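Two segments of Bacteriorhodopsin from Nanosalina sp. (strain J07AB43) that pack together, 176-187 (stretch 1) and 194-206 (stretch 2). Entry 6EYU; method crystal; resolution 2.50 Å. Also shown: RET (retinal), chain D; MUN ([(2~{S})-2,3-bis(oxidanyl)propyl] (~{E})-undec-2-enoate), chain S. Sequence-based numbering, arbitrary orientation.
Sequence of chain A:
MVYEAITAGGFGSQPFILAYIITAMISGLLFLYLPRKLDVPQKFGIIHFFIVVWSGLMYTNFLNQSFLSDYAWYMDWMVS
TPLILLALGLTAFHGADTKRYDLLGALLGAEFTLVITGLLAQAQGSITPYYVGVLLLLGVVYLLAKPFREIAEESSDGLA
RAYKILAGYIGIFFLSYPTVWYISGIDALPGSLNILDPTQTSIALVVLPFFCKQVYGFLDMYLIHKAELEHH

Stretch 1, residues 176-187: SYPTVWYISGID
Stretch 2 194-206: NILDPTQTSIALV

How are the backbones laid out where stretch 2 begins? Helix 176-183 and helix 198-206 run antiparallel at 170°, their axes 10.3 Å apart at closest approach, and the loops between them draw much closer: Gly185 and Asn194 CA atoms lie 3.7 Å apart. Asn194 (phi/psi -139/54) occupies the space beside Gly185, where a CB would clash with Asn194 OD1 and Leu196 O.

What fastens Ile195 and Leu196? Ile183 O, at the helix's last turn, accepts from Ile195 N at 2.7 Å and, weakly, from Leu196 N at 3.3 Å. Ser184 then leaves helical geometry (-65/141), matching extended Leu196 (-86/141) in a single beta bridge, CA to CA 4.6 Å, and Gly185 N donates to Leu196 O at 2.7 Å. Apolar side chains meet beside this junction: Ile195 (m, t) brings CD1 4.0 Å from Ile183 CB, while Leu196 (m, t) sets CG 3.8 Å from CD1 of Ile183 (p, t) and CD1 4.0 Å from Val180 CG2.

How does the second helix start? Asp197 (chi1 p) caps it, OD1 accepting from Gln200 N at 2.7 Å; Gln200 OE1 in turn accepts from Asp197 N at 3.0 Å. Pro198 follows at -59/-37, its CB 4.0 Å from CG1 of Ile186 (m, t).

Which residues carry the contact along the helix? Thr201 (m) points toward stretch 1. Its OG1 accepts from OG of Ser184 (t) at 3.0 Å and donates to Asp197 O at 2.9 Å, so the hydroxyl joins the Ser184 side chain to the Asp197 carbonyl; its CG2 lies 4.0 Å from Ile186 CD1. One turn on, Ala204 CB meets Val180 CG2 at 4.2 Å. Leu205 (chi1 -95°, chi2 23°) places CD1 3.8 Å from Val180 CG1 and 4.2 Å from Tyr177 CD1; retinal C11 lies over one face of the Tyr177 ring.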

ATOM      1  N   SER A 176      -8.838  21.378 -10.491  1.00 62.82           N
ATOM      2  CA  SER A 176      -9.967  21.243 -11.404  1.00 68.13           C
ATOM      3  C   SER A 176     -10.813  20.027 -11.041  1.00 66.69           C
ATOM      4  O   SER A 176     -12.017  20.001 -11.299  1.00 69.83           O
ATOM      5  CB  SER A 176      -9.475  21.126 -12.849  1.00 70.08           C
ATOM      6  OG  SER A 176      -8.801  19.898 -13.060  1.00 72.01           O
ATOM      7  N   TYR A 177     -10.200  19.064 -10.359  1.00 65.75           N
ATOM      8  CA  TYR A 177     -10.798  17.742 -10.201  1.00 63.06           C
ATOM      9  C   TYR A 177     -11.916  17.762  -9.164  1.00 59.08           C
ATOM     10  O   TYR A 177     -13.016  17.274  -9.425  1.00 57.85           O
ATOM     11  CB  TYR A 177      -9.735  16.716  -9.801  1.00 63.51           C
ATOM     12  CG  TYR A 177      -8.870  16.253 -10.952  1.00 60.64           C
ATOM     13  CD1 TYR A 177      -9.243  15.167 -11.734  1.00 67.51           C
ATOM     14  CD2 TYR A 177      -7.681  16.900 -11.255  1.00 61.61           C
ATOM     15  CE1 TYR A 177      -8.460  14.749 -12.794  1.00 75.78           C
ATOM     16  CE2 TYR A 177      -6.887  16.483 -12.307  1.00 68.23           C
ATOM     17  CZ  TYR A 177      -7.289  15.416 -13.082  1.00 72.76           C
ATOM     18  OH  TYR A 177      -6.503  14.998 -14.131  1.00 72.44           O
ATOM     19  N   PRO A 178     -11.640  18.332  -7.980  1.00 58.02           N
ATOM     20  CA  PRO A 178     -12.694  18.506  -6.983  1.00 58.51           C
ATOM     21  C   PRO A 178     -13.817  19.411  -7.478  1.00 58.46           C
ATOM     22  O   PRO A 178     -14.949  19.307  -7.005  1.00 57.38           O
ATOM     23  CB  PRO A 178     -11.966  19.152  -5.795  1.00 58.34           C
ATOM     24  CG  PRO A 178     -10.670  19.657  -6.335  1.00 56.90           C
ATOM     25  CD  PRO A 178     -10.323  18.758  -7.481  1.00 59.14           C
ATOM     26  N   THR A 179     -13.533  20.196  -8.513  1.00 60.62           N
ATOM     27  CA  THR A 179     -14.543  21.053  -9.120  1.00 64.05           C
ATOM     28  C   THR A 179     -15.473  20.247 -10.020  1.00 64.13           C
ATOM     29  O   THR A 179     -16.692  20.275  -9.850  1.00 66.53           O
ATOM     30  CB  THR A 179     -13.900  22.181  -9.949  1.00 65.16           C
ATOM     31  OG1 THR A 179     -12.954  22.893  -9.142  1.00 66.57           O
ATOM     32  CG2 THR A 179     -14.962  23.145 -10.453  1.00 61.86           C
ATOM     33  N   VAL A 180     -14.894  19.508 -10.962  1.00 60.69           N
ATOM     34  CA  VAL A 180     -15.681  18.665 -11.858  1.00 64.56           C
ATOM     35  C   VAL A 180     -16.437  17.600 -11.069  1.00 62.06           C
ATOM     36  O   VAL A 180     -17.614  17.346 -11.323  1.00 63.92           O
ATOM     37  CB  VAL A 180     -14.794  17.970 -12.909  1.00 69.30           C
ATOM     38  CG1 VAL A 180     -13.442  17.607 -12.314  1.00 75.07           C
ATOM     39  CG2 VAL A 180     -15.493  16.735 -13.457  1.00 73.45           C
ATOM     40  N   TRP A 181     -15.779  17.037 -10.062  1.00 60.98           N
ATOM     41  CA  TRP A 181     -16.399  16.033  -9.204  1.00 60.38           C
ATOM     42  C   TRP A 181     -17.656  16.595  -8.551  1.00 59.74           C
ATOM     43  O   TRP A 181     -18.704  15.948  -8.542  1.00 58.17           O
ATOM     44  CB  TRP A 181     -15.412  15.575  -8.128  1.00 60.89           C
ATOM     45  CG  TRP A 181     -15.859  14.358  -7.371  1.00 61.93           C
ATOM     46  CD1 TRP A 181     -15.506  13.065  -7.627  1.00 62.60           C
ATOM     47  CD2 TRP A 181     -16.549  14.341  -6.114  1.00 65.25           C
ATOM     48  NE1 TRP A 181     -15.940  12.244  -6.614  1.00 60.79           N
ATOM     49  CE2 TRP A 181     -16.594  13.001  -5.679  1.00 61.95           C
ATOM     50  CE3 TRP A 181     -17.105  15.332  -5.300  1.00 63.83           C
ATOM     51  CZ2 TRP A 181     -17.221  12.622  -4.494  1.00 63.46           C
ATOM     52  CZ3 TRP A 181     -17.740  14.952  -4.131  1.00 65.52           C
ATOM     53  CH2 TRP A 181     -17.788  13.609  -3.737  1.00 64.51           C
ATOM     54  N   TYR A 182     -17.579  17.850  -8.118  1.00 63.39           N
ATOM     55  CA  TYR A 182     -18.641  18.452  -7.323  1.00 68.10           C
ATOM     56  C   TYR A 182     -19.842  18.796  -8.197  1.00 64.80           C
ATOM     57  O   TYR A 182     -20.989  18.586  -7.802  1.00 68.90           O
ATOM     58  CB  TYR A 182     -18.131  19.711  -6.619  1.00 68.17           C
ATOM     59  CG  TYR A 182     -19.071  20.239  -5.559  1.00 71.28           C
ATOM     60  CD1 TYR A 182     -20.072  21.144  -5.886  1.00 76.93           C
ATOM     61  CD2 TYR A 182     -19.063  19.710  -4.275  1.00 76.09           C
ATOM     62  CE1 TYR A 182     -21.000  21.553  -4.947  1.00 79.43           C
ATOM     63  CE2 TYR A 182     -19.988  20.110  -3.331  1.00 75.63           C
ATOM     64  CZ  TYR A 182     -20.958  21.027  -3.674  1.00 76.10           C
ATOM     65  OH  TYR A 182     -21.869  21.445  -2.731  1.00 85.87           O
ATOM     66  N   ILE A 183     -19.574  19.319  -9.390  1.00 59.85           N
ATOM     67  CA  ILE A 183     -20.636  19.820 -10.256  1.00 62.63           C
ATOM     68  C   ILE A 183     -21.222  18.703 -11.112  1.00 62.74           C
ATOM     69  O   ILE A 183     -22.281  18.867 -11.718  1.00 66.39           O
ATOM     70  CB  ILE A 183     -20.128  20.944 -11.182  1.00 63.59           C
ATOM     71  CG1 ILE A 183     -19.110  20.395 -12.183  1.00 61.69           C
ATOM     72  CG2 ILE A 183     -19.512  22.069 -10.365  1.00 62.54           C
ATOM     73  CD1 ILE A 183     -18.823  21.337 -13.332  1.00 62.15           C
ATOM     74  N   SER A 184     -20.576  17.541 -11.093  1.00 61.16           N
ATOM     75  CA  SER A 184     -21.064  16.387 -11.839  1.00 59.77           C
ATOM     76  C   SER A 184     -22.402  15.915 -11.282  1.00 61.48           C
ATOM     77  O   SER A 184     -22.625  15.938 -10.072  1.00 63.83           O
ATOM     78  CB  SER A 184     -20.046  15.245 -11.785  1.00 59.66           C
ATOM     79  OG  SER A 184     -20.659  14.003 -12.082  1.00 57.57           O
ATOM     80  N   GLY A 185     -23.298  15.511 -12.176  1.00 66.04           N
ATOM     81  CA  GLY A 185     -24.650  15.131 -11.788  1.00 69.61           C
ATOM     82  C   GLY A 185     -24.841  13.627 -11.782  1.00 73.17           C
ATOM     83  O   GLY A 185     -25.959  13.134 -11.919  1.00 75.40           O
ATOM     84  N   ILE A 186     -23.742  12.897 -11.619  1.00 68.24           N
ATOM     85  CA  ILE A 186     -23.810  11.475 -11.305  1.00 72.13           C
ATOM     86  C   ILE A 186     -24.351  11.263  -9.896  1.00 73.47           C
ATOM     87  O   ILE A 186     -23.804  11.787  -8.925  1.00 72.30           O
ATOM     88  CB  ILE A 186     -22.425  10.811 -11.413  1.00 81.34           C
ATOM     89  CG1 ILE A 186     -22.027  10.652 -12.882  1.00 77.90           C
ATOM     90  CG2 ILE A 186     -22.432   9.456 -10.722  1.00 85.18           C
ATOM     91  CD1 ILE A 186     -20.555  10.365 -13.088  1.00 76.46           C
ATOM     92  N   ASP A 187     -25.483  10.574  -9.802  1.00 77.82           N
ATOM     93  CA  ASP A 187     -26.277  10.563  -8.579  1.00 80.50           C
ATOM     94  C   ASP A 187     -25.443  10.065  -7.403  1.00 75.72           C
ATOM     95  O   ASP A 187     -25.628  10.506  -6.269  1.00 77.67           O
ATOM     96  CB  ASP A 187     -27.509   9.675  -8.755  1.00 84.54           C
ATOM     97  CG  ASP A 187     -28.261   9.968 -10.038  1.00 90.98           C
ATOM     98  OD1 ASP A 187     -27.656   9.846 -11.124  1.00103.26           O
ATOM     99  OD2 ASP A 187     -29.475  10.252  -9.965  1.00 92.67           O
ATOM    100  N   ASN A 194     -25.694  19.562 -10.162  1.00 75.32           N
ATOM    101  CA  ASN A 194     -25.945  18.528 -11.160  1.00 75.00           C
ATOM    102  C   ASN A 194     -25.760  19.083 -12.570  1.00 70.96           C
ATOM    103  O   ASN A 194     -26.664  19.004 -13.401  1.00 71.15           O
ATOM    104  CB  ASN A 194     -27.367  17.980 -11.010  1.00 81.68           C
ATOM    105  CG  ASN A 194     -27.395  16.590 -10.405  1.00 94.16           C
ATOM    106  OD1 ASN A 194     -27.841  15.636 -11.042  1.00107.48           O
ATOM    107  ND2 ASN A 194     -27.040  16.494  -9.129  1.00 94.91           N
ATOM    108  N   ILE A 195     -24.593  19.666 -12.827  1.00 67.64           N
ATOM    109  CA  ILE A 195     -24.395  20.487 -14.016  1.00 66.49           C
ATOM    110  C   ILE A 195     -23.954  19.637 -15.203  1.00 65.30           C
ATOM    111  O   ILE A 195     -24.451  19.805 -16.316  1.00 65.96           O
ATOM    112  CB  ILE A 195     -23.342  21.585 -13.773  1.00 67.27           C
ATOM    113  CG1 ILE A 195     -23.935  22.707 -12.919  1.00 65.94           C
ATOM    114  CG2 ILE A 195     -22.844  22.143 -15.097  1.00 73.14           C
ATOM    115  CD1 ILE A 195     -22.897  23.644 -12.343  1.00 67.26           C
ATOM    116  N   LEU A 196     -22.974  18.767 -14.975  1.00 63.62           N
ATOM    117  CA  LEU A 196     -22.570  17.791 -15.983  1.00 63.28           C
ATOM    118  C   LEU A 196     -23.440  16.541 -15.899  1.00 66.12           C
ATOM    119  O   LEU A 196     -23.736  16.052 -14.809  1.00 73.56           O
ATOM    120  CB  LEU A 196     -21.100  17.409 -15.801  1.00 62.12           C
ATOM    121  CG  LEU A 196     -20.132  18.553 -15.490  1.00 64.24           C
ATOM    122  CD1 LEU A 196     -18.710  18.025 -15.379  1.00 62.31           C
ATOM    123  CD2 LEU A 196     -20.221  19.640 -16.550  1.00 67.72           C
ATOM    124  N   ASP A 197     -23.778  15.984 -17.057  1.00 66.64           N
ATOM    125  CA  ASP A 197     -24.219  14.597 -17.141  1.00 69.72           C
ATOM    126  C   ASP A 197     -23.023  13.650 -17.128  1.00 66.29           C
ATOM    127  O   ASP A 197     -21.879  14.087 -17.247  1.00 67.53           O
ATOM    128  CB  ASP A 197     -25.040  14.379 -18.413  1.00 70.61           C
ATOM    129  CG  ASP A 197     -24.172  14.220 -19.646  1.00 70.94           C
ATOM    130  OD1 ASP A 197     -22.940  14.393 -19.534  1.00 74.61           O
ATOM    131  OD2 ASP A 197     -24.721  13.920 -20.728  1.00 88.13           O
ATOM    132  N   PRO A 198     -23.288  12.344 -16.973  1.00 62.94           N
ATOM    133  CA  PRO A 198     -22.222  11.379 -16.733  1.00 66.94           C
ATOM    134  C   PRO A 198     -21.173  11.359 -17.840  1.00 69.74           C
ATOM    135  O   PRO A 198     -19.985  11.197 -17.562  1.00 70.07           O
ATOM    136  CB  PRO A 198     -22.970  10.050 -16.674  1.00 66.74           C
ATOM    137  CG  PRO A 198     -24.311  10.409 -16.131  1.00 65.94           C
ATOM    138  CD  PRO A 198     -24.613  11.797 -16.629  1.00 63.10           C
ATOM    139  N   THR A 199     -21.609  11.536 -19.083  1.00 67.45           N
ATOM    140  CA  THR A 199     -20.702  11.478 -20.224  1.00 66.18           C
ATOM    141  C   THR A 199     -19.741  12.662 -20.206  1.00 67.37           C
ATOM    142  O   THR A 199     -18.541  12.502 -20.425  1.00 63.25           O
ATOM    143  CB  THR A 199     -21.473  11.486 -21.557  1.00 66.77           C
ATOM    144  OG1 THR A 199     -22.450  10.437 -21.557  1.00 67.84           O
ATOM    145  CG2 THR A 199     -20.520  11.293 -22.727  1.00 64.42           C
ATOM    146  N   GLN A 200     -20.282  13.852 -19.969  1.00 67.25           N
ATOM    147  CA  GLN A 200     -19.466  15.053 -19.837  1.00 66.04           C
ATOM    148  C   GLN A 200     -18.469  14.899 -18.694  1.00 63.30           C
ATOM    149  O   GLN A 200     -17.282  15.187 -18.850  1.00 61.61           O
ATOM    150  CB  GLN A 200     -20.356  16.273 -19.588  1.00 75.62           C
ATOM    151  CG  GLN A 200     -21.115  16.743 -20.817  1.00 77.03           C
ATOM    152  CD  GLN A 200     -22.254  17.683 -20.475  1.00 79.64           C
ATOM    153  OE1 GLN A 200     -22.969  17.477 -19.494  1.00 79.05           O
ATOM    154  NE2 GLN A 200     -22.476  18.677 -21.327  1.00 86.62           N
ATOM    155  N   THR A 201     -18.960  14.447 -17.545  1.00 64.22           N
ATOM    156  CA  THR A 201     -18.096  14.125 -16.417  1.00 61.97           C
ATOM    157  C   THR A 201     -16.981  13.181 -16.853  1.00 58.98           C
ATOM    158  O   THR A 201     -15.801  13.451 -16.623  1.00 58.18           O
ATOM    159  CB  THR A 201     -18.889  13.459 -15.278  1.00 63.70           C
ATOM    160  OG1 THR A 201     -20.057  14.236 -14.984  1.00 58.90           O
ATOM    161  CG2 THR A 201     -18.032  13.339 -14.027  1.00 65.02           C
ATOM    162  N   SER A 202     -17.355  12.124 -17.566  1.00 57.94           N
ATOM    163  CA  SER A 202     -16.398  11.114 -17.997  1.00 62.04           C
ATOM    164  C   SER A 202     -15.367  11.715 -18.947  1.00 57.46           C
ATOM    165  O   SER A 202     -14.162  11.555 -18.745  1.00 58.11           O
ATOM    166  CB  SER A 202     -17.121   9.950 -18.678  1.00 65.08           C
ATOM    167  OG  SER A 202     -16.299   8.796 -18.722  1.00 64.37           O
ATOM    168  N   ILE A 203     -15.837  12.453 -19.947  1.00 56.82           N
ATOM    169  CA  ILE A 203     -14.936  13.131 -20.874  1.00 65.01           C
ATOM    170  C   ILE A 203     -13.930  13.980 -20.104  1.00 66.83           C
ATOM    171  O   ILE A 203     -12.720  13.849 -20.293  1.00 67.11           O
ATOM    172  CB  ILE A 203     -15.697  14.040 -21.859  1.00 72.90           C
ATOM    173  CG1 ILE A 203     -16.914  13.313 -22.436  1.00 71.59           C
ATOM    174  CG2 ILE A 203     -14.773  14.482 -22.985  1.00 73.25           C
ATOM    175  CD1 ILE A 203     -16.613  11.922 -22.945  1.00 70.39           C
ATOM    176  N   ALA A 204     -14.435  14.813 -19.199  1.00 63.41           N
ATOM    177  CA  ALA A 204     -13.587  15.719 -18.433  1.00 61.31           C
ATOM    178  C   ALA A 204     -12.521  14.937 -17.672  1.00 60.02           C
ATOM    179  O   ALA A 204     -11.371  15.366 -17.579  1.00 61.98           O
ATOM    180  CB  ALA A 204     -14.429  16.540 -17.469  1.00 57.97           C
ATOM    181  N   LEU A 205     -12.921  13.806 -17.104  1.00 58.41           N
ATOM    182  CA  LEU A 205     -12.012  12.973 -16.325  1.00 58.67           C
ATOM    183  C   LEU A 205     -11.253  12.007 -17.230  1.00 66.33           C
ATOM    184  O   LEU A 205     -10.632  11.057 -16.755  1.00 73.63           O
ATOM    185  CB  LEU A 205     -12.791  12.184 -15.270  1.00 58.32           C
ATOM    186  CG  LEU A 205     -12.868  12.805 -13.873  1.00 58.68           C
ATOM    187  CD1 LEU A 205     -12.660  14.311 -13.932  1.00 58.56           C
ATOM    188  CD2 LEU A 205     -14.200  12.472 -13.219  1.00 56.76           C
ATOM    189  N   VAL A 206     -11.348  12.226 -18.538  1.00 62.70           N
ATOM    190  CA  VAL A 206     -10.387  11.658 -19.476  1.00 62.69           C
ATOM    191  C   VAL A 206      -9.385  12.716 -19.925  1.00 60.72           C
ATOM    192  O   VAL A 206      -8.177  12.480 -19.922  1.00 59.24           O
ATOM    193  CB  VAL A 206     -11.087  11.078 -20.720  1.00 66.33           C
ATOM    194  CG1 VAL A 206     -10.086  10.873 -21.846  1.00 64.72           C
ATOM    195  CG2 VAL A 206     -11.784   9.770 -20.375  1.00 70.92           C
TER
HETATM  196  C1  RET D 301     -11.417  14.069  -5.142  1.00 64.32           C
HETATM  197  C2  RET D 301     -12.319  13.734  -3.950  1.00 66.50           C
HETATM  198  C3  RET D 301     -12.954  14.990  -3.356  1.00 67.46           C
HETATM  199  C4  RET D 301     -11.880  15.891  -2.755  1.00 67.24           C
HETATM  200  C5  RET D 301     -10.688  16.018  -3.705  1.00 63.55           C
HETATM  201  C6  RET D 301     -10.470  15.226  -4.791  1.00 66.60           C
HETATM  202  C7  RET D 301      -9.319  15.481  -5.636  1.00 64.69           C
HETATM  203  C8  RET D 301      -9.043  14.679  -6.702  1.00 65.36           C
HETATM  204  C9  RET D 301      -7.834  14.896  -7.455  1.00 63.83           C
HETATM  205  C10 RET D 301      -7.542  14.126  -8.577  1.00 62.39           C
HETATM  206  C11 RET D 301      -6.429  14.308  -9.426  1.00 61.23           C
HETATM  207  C12 RET D 301      -6.391  13.315 -10.399  1.00 57.15           C
HETATM  208  C13 RET D 301      -5.351  13.114 -11.333  1.00 60.26           C
HETATM  209  C14 RET D 301      -5.426  12.061 -12.255  1.00 65.50           C
HETATM  210  C15 RET D 301      -4.435  11.681 -13.154  1.00 68.99           C
HETATM  211  C16 RET D 301     -10.558  12.855  -5.497  1.00 67.08           C
HETATM  212  C17 RET D 301     -12.263  14.486  -6.347  1.00 61.41           C
HETATM  213  C18 RET D 301      -9.682  17.137  -3.427  1.00 59.91           C
HETATM  214  C19 RET D 301      -6.879  16.018  -7.042  1.00 67.31           C
HETATM  215  C20 RET D 301      -4.152  14.064 -11.355  1.00 58.25           C
HETATM  216  CAR MUN S 316      -8.318  21.564 -20.750  1.00 88.45           C
HETATM  217  CAQ MUN S 316      -9.638  21.506 -21.519  1.00 92.50           C
HETATM  218  CAP MUN S 316     -10.746  20.992 -20.599  1.00 86.46           C
HETATM  219  CAO MUN S 316     -11.693  20.104 -21.409  1.00 81.94           C
HETATM  220  CAN MUN S 316     -13.003  19.911 -20.645  1.00 70.95           C
HETATM  221  CAM MUN S 316     -13.719  18.672 -21.188  1.00 71.05           C
HETATM  222  CAK MUN S 316     -15.067  19.077 -21.788  1.00 74.30           C
HETATM  223  CAH MUN S 316     -16.190  18.528 -20.905  1.00 84.62           C
HETATM  224  CAF MUN S 316     -17.509  19.240 -21.224  1.00100.23           C
HETATM  225  CAC MUN S 316     -17.930  20.345 -20.238  1.00114.50           C
HETATM  226  CAA MUN S 316     -19.275  21.056 -20.476  1.00126.62           C
HETATM  227  OAD MUN S 316     -19.776  21.079 -21.600  1.00116.77           O
HETATM  228  OAB MUN S 316     -19.719  21.812 -19.435  1.00137.80           O
HETATM  229  CAE MUN S 316     -20.532  22.878 -19.938  1.00139.82           C
HETATM  230  CAG MUN S 316     -21.982  22.678 -19.491  1.00139.28           C
HETATM  231  OAJ MUN S 316     -22.149  21.346 -18.998  1.00112.72           O
HETATM  232  CAI MUN S 316     -22.316  23.677 -18.382  1.00140.06           C
HETATM  233  OAL MUN S 316     -23.583  24.285 -18.652  1.00111.73           O